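Local coordinates for pyrrolidone-carboxylate peptidase (Deinococcus radiodurans R1, PDB 5Z48), which removes an N-terminal pyroglutamyl (5-oxoprolyl) group from peptides, acting as a tetrameric thiol exopeptidase of the peptidase C15 family, at residues B[22-27]-B[192-197]; B[27-32]-B[200-205]; B[80-85]-B[126-131]. All coordinates share one frame; numbering follows the deposited sequence.

Contact 1: residues B[22-27]-B[192-197]; sequences SAQAAQ and LPQSEI
Gln194, in the first turn of helix 194-211, lays its carboxamide against the flank of helix 21-29, where Gln24 and Ala25 receive it. The two glutamine side chains cross at about a right angle, with their amide planes 44° apart. They meet carbon to amide: Gln24 CB sits 3.5 Å from Gln194 CD and 3.6 Å from Gln194 OE1, because the Gln24 chain bends and carries its own amide away from the contact to Asp19. CG of Gln194 stands anti to its backbone N (chi1 -179°), and a bend at chi2 of 66° then turns the amide toward Gln24 CB and Ala25. Next to Gln24 on the same helix, Ala25 CB lies 4.0 Å from Gln194 NE2; a side chain this small lets the amide come in close. A glutamine suits the site because it is flat enough to pack against carbon while its polar ends are bound by others. Gln194 OE1 accepts from Asn175 ND2, and NE2 is hydrogen-bonded to Thr198 OG1 and to Pro21 O, just ahead of the partner segment. Helix 21-29 rests its inner side on strand 38-45 through Ala23 and Ala26 touching Leu44, while Ala25 also packs on Thr198 and Val201 of helix 194-211.

Contact 2: residues B[27-32]-B[200-205]; sequences QELHGL and AVRVAA
Helix 21-29 runs out at Leu29 into a type II turn, Leu29 to Leu32, closed by a 3.0 Å bond from Leu32 N to Leu29 O, so that both leucines face helix 194-211, with the CA atoms of Leu29 and Arg202 7.2 Å apart. Gly31 is the third residue of the turn, with a phi of 81°, which a residue lacking a side chain adopts easily. Leu29 reaches across with both methyl branches. Its CD1 lies 3.8 Å from Val201 CG1 and equally near the backbone N of Arg202, while CD2 rests 4.0 Å from Arg202 CB. Val201, beta-branched and short, offers a methyl close to its own helix for the longer leucine to reach. Leu32 works further out. With CG anti to its backbone N (chi1 179°), it crosses the Arg202 side chain at about a right angle and divides its methyls: CD2 touches the aliphatic part, 3.9 Å from Arg202 CG, and CD1 sits over one face of the guanidinium, toward its rim, 3.8 Å from Arg202 NH2. The arginine meets it as an extended rod, its chain straight from CG to NE. Leu29 and Val201 both also touch Leu8 of strand 5-11, and Leu32 touches Val40 of strand 38-45, so helix 21-29 with its following turn, and helix 194-211, cover the same sheet. Arg202 NE forms a salt bridge with Glu206, one turn on along its helix. The contact is therefore graded, from apolar leucine and valine next to the sheet to an exposed arginine at the margin, whose carbon chain and guanidinium face pack on leucine while its charge is directed to a carboxylate of its own helix.

Contact 3: residues B[80-85]-B[126-131]; sequences VTLERV and AAWREA
The indole of Trp128 leaves the backbone on the side of the amide nitrogen, opposite the carbonyl (chi1 -82°), and a small second torsion sends it out from the helix with its six-membered ring foremost, between Val80 and Leu82. In Val80 the branch that meets the ring is CG2, set by the first torsion over the backbone with the nitrogen to one side of it and the carbonyl to the other. Val80 CG2 stands 3.5 Å from the centroid of the six-membered ring of Trp128 and only 7° off its normal, a CH-pi contact made almost squarely over the face. Leu82, next but one along the strand, comes head-on to the indole, obliquely, from the other side of its plane, bringing its CG to within 3.6 Å of Trp128 CH2 and its CD2 to 3.7 Å from the same atom. Alternation along the strand explains the pairing: Val80 points at the helix, Leu82 reaches it with the end of its side chain, and Thr81 and Glu83 turn away. Strand 80-83 and helix 126-130 run nearly antiparallel, at 171°, with their axes 11.4 Å apart, the helix packing on the sheet of an alpha/beta fold. A large indole suits so wide a separation, since it can span the gap from a single position. Its one polar atom, NE1, is satisfied inside the protein by Ala200 O of helix 194-211, which should help to fix the ring's rotation. Leu82 is further packed by Leu121, Ile124 and Leu125 of helix 121-130. On the far side of the strand, Glu83 OE2, of an active-site residue by similarity, is hydrogen-bonded to His171 ND1, consistent with a Cys-His-Glu triad, and also forms a salt bridge with Arg77.

Contacts 1 and 2 are successive steps of one helix pairing, 21-29 against 194-211, with centres about 9 Å apart and Gln27 in common; their segments alternate along the chain and bring its N-terminal and C-terminal parts together. Contact 3 is nested within the loop that each of them closes; its centre is about 15 Å from that of contact 1 and about 14 Å from that of contact 2. Contact 3 does not touch contact 1, but Val80 CG1 lies 3.7 Å from Ala200 CB, joining it to contact 2. Helix 194-211 thus lies between helices 21-29 and 121-130, and together these pairings clad the mixed sheet whose strands 80-90 and 167-172 carry Glu83 and His171.

Contact 1: residues B[22-27]-B[192-197]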
loop_
_atom_site.group_PDB
_atom_site.type_symbol
_atom_site.label_atom_id
_atom_site.label_comp_id
_atom_site.label_asym_id
_atom_site.label_seq_id
_atom_site.Cartn_x
_atom_site.Cartn_y
_atom_site.Cartn_z
ATOM N N SER B 22 -10.495 -10.872 17.117
ATOM C CA SER B 22 -11.208 -12.147 16.955
ATOM C C SER B 22 -11.578 -12.728 18.308
ATOM O O SER B 22 -12.669 -13.288 18.477
ATOM C CB SER B 22 -10.360 -13.128 16.103
ATOM O OG SER B 22 -9.206 -13.622 16.784
ATOM N N ALA B 23 -10.713 -12.566 19.316
ATOM C CA ALA B 23 -11.093 -12.973 20.664
ATOM C C ALA B 23 -12.287 -12.181 21.168
ATOM O O ALA B 23 -13.191 -12.746 21.813
ATOM C CB ALA B 23 -9.922 -12.793 21.620
ATOM N N GLN B 24 -12.269 -10.865 20.964
ATOM C CA GLN B 24 -13.379 -10.046 21.459
ATOM C C GLN B 24 -14.693 -10.451 20.817
ATOM O O GLN B 24 -15.731 -10.475 21.482
ATOM C CB GLN B 24 -13.094 -8.570 21.175
ATOM C CG GLN B 24 -11.850 -8.042 21.840
ATOM C CD GLN B 24 -12.068 -7.752 23.278
ATOM O OE1 GLN B 24 -13.213 -7.819 23.775
ATOM N NE2 GLN B 24 -10.979 -7.450 24.001
ATOM N N ALA B 25 -14.684 -10.689 19.504
ATOM C CA ALA B 25 -15.923 -11.058 18.830
ATOM C C ALA B 25 -16.423 -12.419 19.302
ATOM O O ALA B 25 -17.633 -12.589 19.506
ATOM C CB ALA B 25 -15.699 -11.053 17.322
ATOM N N ALA B 26 -15.520 -13.402 19.426
ATOM C CA ALA B 26 -15.964 -14.712 19.909
ATOM C C ALA B 26 -16.562 -14.587 21.298
ATOM O O ALA B 26 -17.606 -15.194 21.607
ATOM C CB ALA B 26 -14.798 -15.716 19.910
ATOM N N GLN B 27 -15.932 -13.789 22.170
ATOM C CA GLN B 27 -16.447 -13.639 23.524
ATOM C C GLN B 27 -17.843 -13.029 23.527
ATOM O O GLN B 27 -18.730 -13.487 24.268
ATOM C CB GLN B 27 -15.484 -12.791 24.364
ATOM C CG GLN B 27 -15.626 -13.023 25.884
ATOM C CD GLN B 27 -14.996 -14.364 26.335
ATOM O OE1 GLN B 27 -14.159 -14.928 25.641
ATOM N NE2 GLN B 27 -15.323 -14.798 27.553
ATOM N N LEU B 192 -11.033 -1.169 12.204
ATOM C CA LEU B 192 -12.483 -1.018 12.338
ATOM C C LEU B 192 -12.804 -0.993 13.820
ATOM O O LEU B 192 -12.146 -1.693 14.592
ATOM C CB LEU B 192 -13.263 -2.180 11.695
ATOM C CG LEU B 192 -13.070 -2.212 10.204
ATOM C CD1 LEU B 192 -13.705 -3.499 9.703
ATOM C CD2 LEU B 192 -13.694 -0.993 9.558
ATOM N N PRO B 193 -13.788 -0.210 14.258
ATOM C CA PRO B 193 -14.212 -0.337 15.656
ATOM C C PRO B 193 -14.613 -1.772 15.936
ATOM O O PRO B 193 -15.158 -2.465 15.065
ATOM C CB PRO B 193 -15.429 0.593 15.760
ATOM C CG PRO B 193 -15.191 1.621 14.605
ATOM C CD PRO B 193 -14.629 0.747 13.520
ATOM N N GLN B 194 -14.390 -2.207 17.183
ATOM C CA GLN B 194 -14.713 -3.590 17.515
ATOM C C GLN B 194 -16.180 -3.921 17.215
ATOM O O GLN B 194 -16.492 -5.042 16.801
ATOM C CB GLN B 194 -14.380 -3.886 18.987
ATOM C CG GLN B 194 -14.693 -5.335 19.358
ATOM C CD GLN B 194 -13.781 -6.301 18.612
ATOM O OE1 GLN B 194 -12.570 -6.108 18.583
ATOM N NE2 GLN B 194 -14.369 -7.347 18.008
ATOM N N SER B 195 -17.099 -2.962 17.426
ATOM C CA SER B 195 -18.511 -3.282 17.196
ATOM C C SER B 195 -18.796 -3.607 15.733
ATOM O O SER B 195 -19.665 -4.432 15.451
ATOM C CB SER B 195 -19.410 -2.140 17.648
ATOM O OG SER B 195 -19.081 -0.882 17.059
ATOM N N GLU B 196 -18.074 -2.988 14.803
ATOM C CA GLU B 196 -18.216 -3.346 13.386
ATOM C C GLU B 196 -17.681 -4.746 13.105
ATOM O O GLU B 196 -18.294 -5.512 12.357
ATOM C CB GLU B 196 -17.498 -2.280 12.555
ATOM C CG GLU B 196 -17.408 -2.605 11.025
ATOM C CD GLU B 196 -18.687 -2.339 10.255
ATOM O OE1 GLU B 196 -19.758 -2.084 10.886
ATOM O OE2 GLU B 196 -18.643 -2.282 8.986
ATOM N N ILE B 197 -16.524 -5.087 13.684
ATOM C CA ILE B 197 -15.939 -6.425 13.516
ATOM C C ILE B 197 -16.876 -7.486 14.068
ATOM O O ILE B 197 -17.169 -8.490 13.400
ATOM C CB ILE B 197 -14.556 -6.482 14.186
ATOM C CG1 ILE B 197 -13.586 -5.544 13.459
ATOM C CG2 ILE B 197 -14.009 -7.914 14.186
ATOM C CD1 ILE B 197 -12.240 -5.323 14.212
#

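Contact 2: residues B[27-32]-B[200-205]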
loop_
_atom_site.group_PDB
_atom_site.type_symbol
_atom_site.label_atom_id
_atom_site.label_comp_id
_atom_site.label_asym_id
_atom_site.label_seq_id
_atom_site.Cartn_x
_atom_site.Cartn_y
_atom_site.Cartn_z
ATOM N N GLN B 27 -15.932 -13.789 22.170
ATOM C CA GLN B 27 -16.447 -13.639 23.524
ATOM C C GLN B 27 -17.843 -13.029 23.527
ATOM O O GLN B 27 -18.730 -13.487 24.268
ATOM C CB GLN B 27 -15.484 -12.791 24.364
ATOM C CG GLN B 27 -15.626 -13.023 25.884
ATOM C CD GLN B 27 -14.996 -14.364 26.335
ATOM O OE1 GLN B 27 -14.159 -14.928 25.641
ATOM N NE2 GLN B 27 -15.323 -14.798 27.553
ATOM N N GLU B 28 -18.065 -11.990 22.703
ATOM C CA GLU B 28 -19.350 -11.306 22.723
ATOM C C GLU B 28 -20.465 -12.158 22.146
ATOM O O GLU B 28 -21.628 -12.017 22.583
ATOM C CB GLU B 28 -19.287 -10.012 21.906
ATOM C CG GLU B 28 -18.417 -8.908 22.414
ATOM C CD GLU B 28 -18.652 -7.659 21.555
ATOM O OE1 GLU B 28 -19.833 -7.218 21.477
ATOM O OE2 GLU B 28 -17.692 -7.160 20.913
ATOM N N LEU B 29 -20.147 -13.044 21.199
ATOM C CA LEU B 29 -21.184 -13.784 20.505
ATOM C C LEU B 29 -21.447 -15.154 21.121
ATOM O O LEU B 29 -22.420 -15.817 20.726
ATOM C CB LEU B 29 -20.820 -13.923 19.019
ATOM C CG LEU B 29 -20.780 -12.561 18.305
ATOM C CD1 LEU B 29 -20.185 -12.772 16.901
ATOM C CD2 LEU B 29 -22.162 -11.881 18.218
ATOM N N HIS B 30 -20.677 -15.567 22.128
ATOM C CA HIS B 30 -20.952 -16.868 22.736
ATOM C C HIS B 30 -22.401 -16.980 23.213
ATOM O O HIS B 30 -22.910 -16.096 23.905
ATOM C CB HIS B 30 -20.043 -17.150 23.942
ATOM C CG HIS B 30 -20.385 -18.436 24.628
ATOM N ND1 HIS B 30 -20.235 -19.660 23.993
ATOM C CD2 HIS B 30 -20.932 -18.700 25.845
ATOM C CE1 HIS B 30 -20.649 -20.617 24.801
ATOM N NE2 HIS B 30 -21.064 -20.067 25.937
ATOM N N GLY B 31 -23.042 -18.112 22.896
ATOM C CA GLY B 31 -24.407 -18.366 23.305
ATOM C C GLY B 31 -25.481 -17.716 22.459
ATOM O O GLY B 31 -26.674 -17.925 22.740
ATOM N N LEU B 32 -25.112 -16.946 21.434
ATOM C CA LEU B 32 -26.111 -16.317 20.578
ATOM C C LEU B 32 -27.035 -17.376 19.993
ATOM O O LEU B 32 -26.584 -18.403 19.467
ATOM C CB LEU B 32 -25.437 -15.530 19.447
ATOM C CG LEU B 32 -26.364 -14.839 18.441
ATOM C CD1 LEU B 32 -27.137 -13.691 19.048
ATOM C CD2 LEU B 32 -25.476 -14.401 17.243
ATOM N N ALA B 200 -19.752 -8.026 11.864
ATOM C CA ALA B 200 -19.397 -8.784 10.660
ATOM C C ALA B 200 -19.348 -10.274 10.945
ATOM O O ALA B 200 -19.789 -11.092 10.128
ATOM C CB ALA B 200 -18.043 -8.290 10.101
ATOM N N VAL B 201 -18.784 -10.652 12.089
ATOM C CA VAL B 201 -18.727 -12.075 12.446
ATOM C C VAL B 201 -20.139 -12.617 12.654
ATOM O O VAL B 201 -20.464 -13.730 12.202
ATOM C CB VAL B 201 -17.832 -12.265 13.688
ATOM C CG1 VAL B 201 -17.801 -13.722 14.146
ATOM C CG2 VAL B 201 -16.415 -11.797 13.346
ATOM N N ARG B 202 -20.989 -11.842 13.320
ATOM C CA ARG B 202 -22.380 -12.234 13.575
ATOM C C ARG B 202 -23.136 -12.443 12.264
ATOM O O ARG B 202 -23.833 -13.451 12.086
ATOM C CB ARG B 202 -23.080 -11.161 14.407
ATOM C CG ARG B 202 -24.537 -11.560 14.718
ATOM C CD ARG B 202 -25.304 -10.514 15.486
ATOM N NE ARG B 202 -26.694 -10.938 15.708
ATOM C CZ ARG B 202 -27.424 -10.600 16.772
ATOM N NH1 ARG B 202 -26.889 -9.846 17.727
ATOM N NH2 ARG B 202 -28.688 -11.026 16.894
ATOM N N VAL B 203 -23.000 -11.503 11.327
ATOM C CA VAL B 203 -23.687 -11.612 10.040
ATOM C C VAL B 203 -23.213 -12.848 9.271
ATOM O O VAL B 203 -24.028 -13.561 8.655
ATOM C CB VAL B 203 -23.509 -10.295 9.243
ATOM C CG1 VAL B 203 -24.025 -10.394 7.792
ATOM C CG2 VAL B 203 -24.281 -9.203 9.947
ATOM N N ALA B 204 -21.910 -13.140 9.320
ATOM C CA ALA B 204 -21.403 -14.357 8.688
ATOM C C ALA B 204 -21.997 -15.586 9.337
ATOM O O ALA B 204 -22.406 -16.515 8.631
ATOM C CB ALA B 204 -19.867 -14.397 8.730
ATOM N N ALA B 205 -22.035 -15.613 10.687
ATOM C CA ALA B 205 -22.611 -16.760 11.404
ATOM C C ALA B 205 -24.067 -16.982 11.004
ATOM O O ALA B 205 -24.495 -18.124 10.754
ATOM C CB ALA B 205 -22.512 -16.530 12.905
#

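Contact 3: residues B[80-85]-B[126-131]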
loop_
_atom_site.group_PDB
_atom_site.type_symbol
_atom_site.label_atom_id
_atom_site.label_comp_id
_atom_site.label_asym_id
_atom_site.label_seq_id
_atom_site.Cartn_x
_atom_site.Cartn_y
_atom_site.Cartn_z
ATOM N N VAL B 80 -13.120 -7.175 6.370
ATOM C CA VAL B 80 -13.260 -8.604 6.663
ATOM C C VAL B 80 -13.109 -9.437 5.392
ATOM O O VAL B 80 -13.588 -9.048 4.305
ATOM C CB VAL B 80 -14.606 -8.906 7.337
ATOM C CG1 VAL B 80 -14.628 -8.303 8.759
ATOM C CG2 VAL B 80 -15.817 -8.396 6.543
ATOM N N THR B 81 -12.470 -10.611 5.537
ATOM C CA THR B 81 -12.219 -11.517 4.421
ATOM C C THR B 81 -12.492 -12.966 4.804
ATOM O O THR B 81 -12.362 -13.372 5.968
ATOM C CB THR B 81 -10.757 -11.420 3.874
ATOM O OG1 THR B 81 -9.801 -11.532 4.956
ATOM C CG2 THR B 81 -10.558 -10.084 3.130
ATOM N N LEU B 82 -12.927 -13.740 3.808
ATOM C CA LEU B 82 -13.176 -15.179 3.952
ATOM C C LEU B 82 -12.076 -15.939 3.222
ATOM O O LEU B 82 -11.836 -15.689 2.024
ATOM C CB LEU B 82 -14.533 -15.562 3.349
ATOM C CG LEU B 82 -15.748 -14.902 3.934
ATOM C CD1 LEU B 82 -16.918 -15.213 3.003
ATOM C CD2 LEU B 82 -15.994 -15.431 5.356
ATOM N N GLU B 83 -11.411 -16.885 3.922
ATOM C CA GLU B 83 -10.314 -17.649 3.325
ATOM C C GLU B 83 -10.843 -18.757 2.439
ATOM O O GLU B 83 -11.655 -19.594 2.870
ATOM C CB GLU B 83 -9.406 -18.249 4.420
ATOM C CG GLU B 83 -8.724 -17.157 5.236
ATOM C CD GLU B 83 -7.843 -16.214 4.435
ATOM O OE1 GLU B 83 -7.490 -16.520 3.257
ATOM O OE2 GLU B 83 -7.540 -15.111 4.989
ATOM N N ARG B 84 -10.369 -18.794 1.189
ATOM C CA ARG B 84 -10.806 -19.852 0.293
ATOM C C ARG B 84 -10.134 -21.169 0.581
ATOM O O ARG B 84 -10.721 -22.219 0.298
ATOM C CB ARG B 84 -10.549 -19.433 -1.163
ATOM C CG ARG B 84 -11.183 -20.422 -2.167
ATOM C CD ARG B 84 -10.842 -20.086 -3.641
ATOM N NE ARG B 84 -11.346 -18.772 -4.055
ATOM C CZ ARG B 84 -12.535 -18.567 -4.625
ATOM N NH1 ARG B 84 -13.406 -19.581 -4.774
ATOM N NH2 ARG B 84 -12.855 -17.339 -5.059
ATOM N N VAL B 85 -8.886 -21.147 1.054
ATOM C CA VAL B 85 -8.064 -22.364 1.051
ATOM C C VAL B 85 -7.124 -22.371 2.251
ATOM O O VAL B 85 -6.494 -21.363 2.594
ATOM C CB VAL B 85 -7.326 -22.503 -0.298
ATOM C CG1 VAL B 85 -6.429 -21.299 -0.535
ATOM C CG2 VAL B 85 -6.567 -23.814 -0.367
ATOM N N ALA B 126 -22.809 -11.845 0.264
ATOM C CA ALA B 126 -24.066 -11.166 -0.030
ATOM C C ALA B 126 -24.727 -10.678 1.254
ATOM O O ALA B 126 -25.294 -9.580 1.302
ATOM C CB ALA B 126 -25.020 -12.085 -0.803
ATOM N N ALA B 127 -24.649 -11.489 2.316
ATOM C CA ALA B 127 -25.219 -11.047 3.588
ATOM C C ALA B 127 -24.469 -9.836 4.138
ATOM O O ALA B 127 -25.085 -8.887 4.652
ATOM C CB ALA B 127 -25.195 -12.204 4.598
ATOM N N TRP B 128 -23.140 -9.852 4.015
ATOM C CA TRP B 128 -22.343 -8.697 4.419
ATOM C C TRP B 128 -22.747 -7.463 3.627
ATOM O O TRP B 128 -22.938 -6.390 4.197
ATOM C CB TRP B 128 -20.848 -8.965 4.192
ATOM C CG TRP B 128 -20.141 -9.751 5.272
ATOM C CD1 TRP B 128 -20.567 -9.990 6.556
ATOM C CD2 TRP B 128 -18.867 -10.384 5.147
ATOM N NE1 TRP B 128 -19.633 -10.729 7.237
ATOM C CE2 TRP B 128 -18.570 -10.970 6.396
ATOM C CE3 TRP B 128 -17.937 -10.491 4.099
ATOM C CZ2 TRP B 128 -17.388 -11.700 6.622
ATOM C CZ3 TRP B 128 -16.753 -11.187 4.342
ATOM C CH2 TRP B 128 -16.481 -11.763 5.593
ATOM N N ARG B 129 -22.863 -7.587 2.297
ATOM C CA ARG B 129 -23.240 -6.417 1.492
ATOM C C ARG B 129 -24.621 -5.879 1.878
ATOM O O ARG B 129 -24.833 -4.652 1.977
ATOM C CB ARG B 129 -23.189 -6.785 0.008
ATOM C CG ARG B 129 -23.406 -5.531 -0.884
ATOM C CD ARG B 129 -22.870 -5.689 -2.305
ATOM N NE ARG B 129 -21.402 -5.604 -2.391
ATOM C CZ ARG B 129 -20.734 -4.470 -2.628
ATOM N NH1 ARG B 129 -21.396 -3.348 -2.774
ATOM N NH2 ARG B 129 -19.404 -4.473 -2.691
ATOM N N GLU B 130 -25.577 -6.777 2.124
ATOM C CA GLU B 130 -26.898 -6.329 2.532
ATOM C C GLU B 130 -26.840 -5.586 3.864
ATOM O O GLU B 130 -27.587 -4.622 4.066
ATOM C CB GLU B 130 -27.833 -7.546 2.609
ATOM C CG GLU B 130 -29.338 -7.201 2.642
ATOM C CD GLU B 130 -29.858 -6.889 4.040
ATOM O OE1 GLU B 130 -29.219 -7.327 5.033
ATOM O OE2 GLU B 130 -30.918 -6.206 4.149
ATOM N N ALA B 131 -25.907 -5.970 4.744
ATOM C CA ALA B 131 -25.690 -5.290 6.020
ATOM C C ALA B 131 -24.743 -4.098 5.918
ATOM O O ALA B 131 -24.320 -3.571 6.957
ATOM C CB ALA B 131 -25.154 -6.287 7.056
#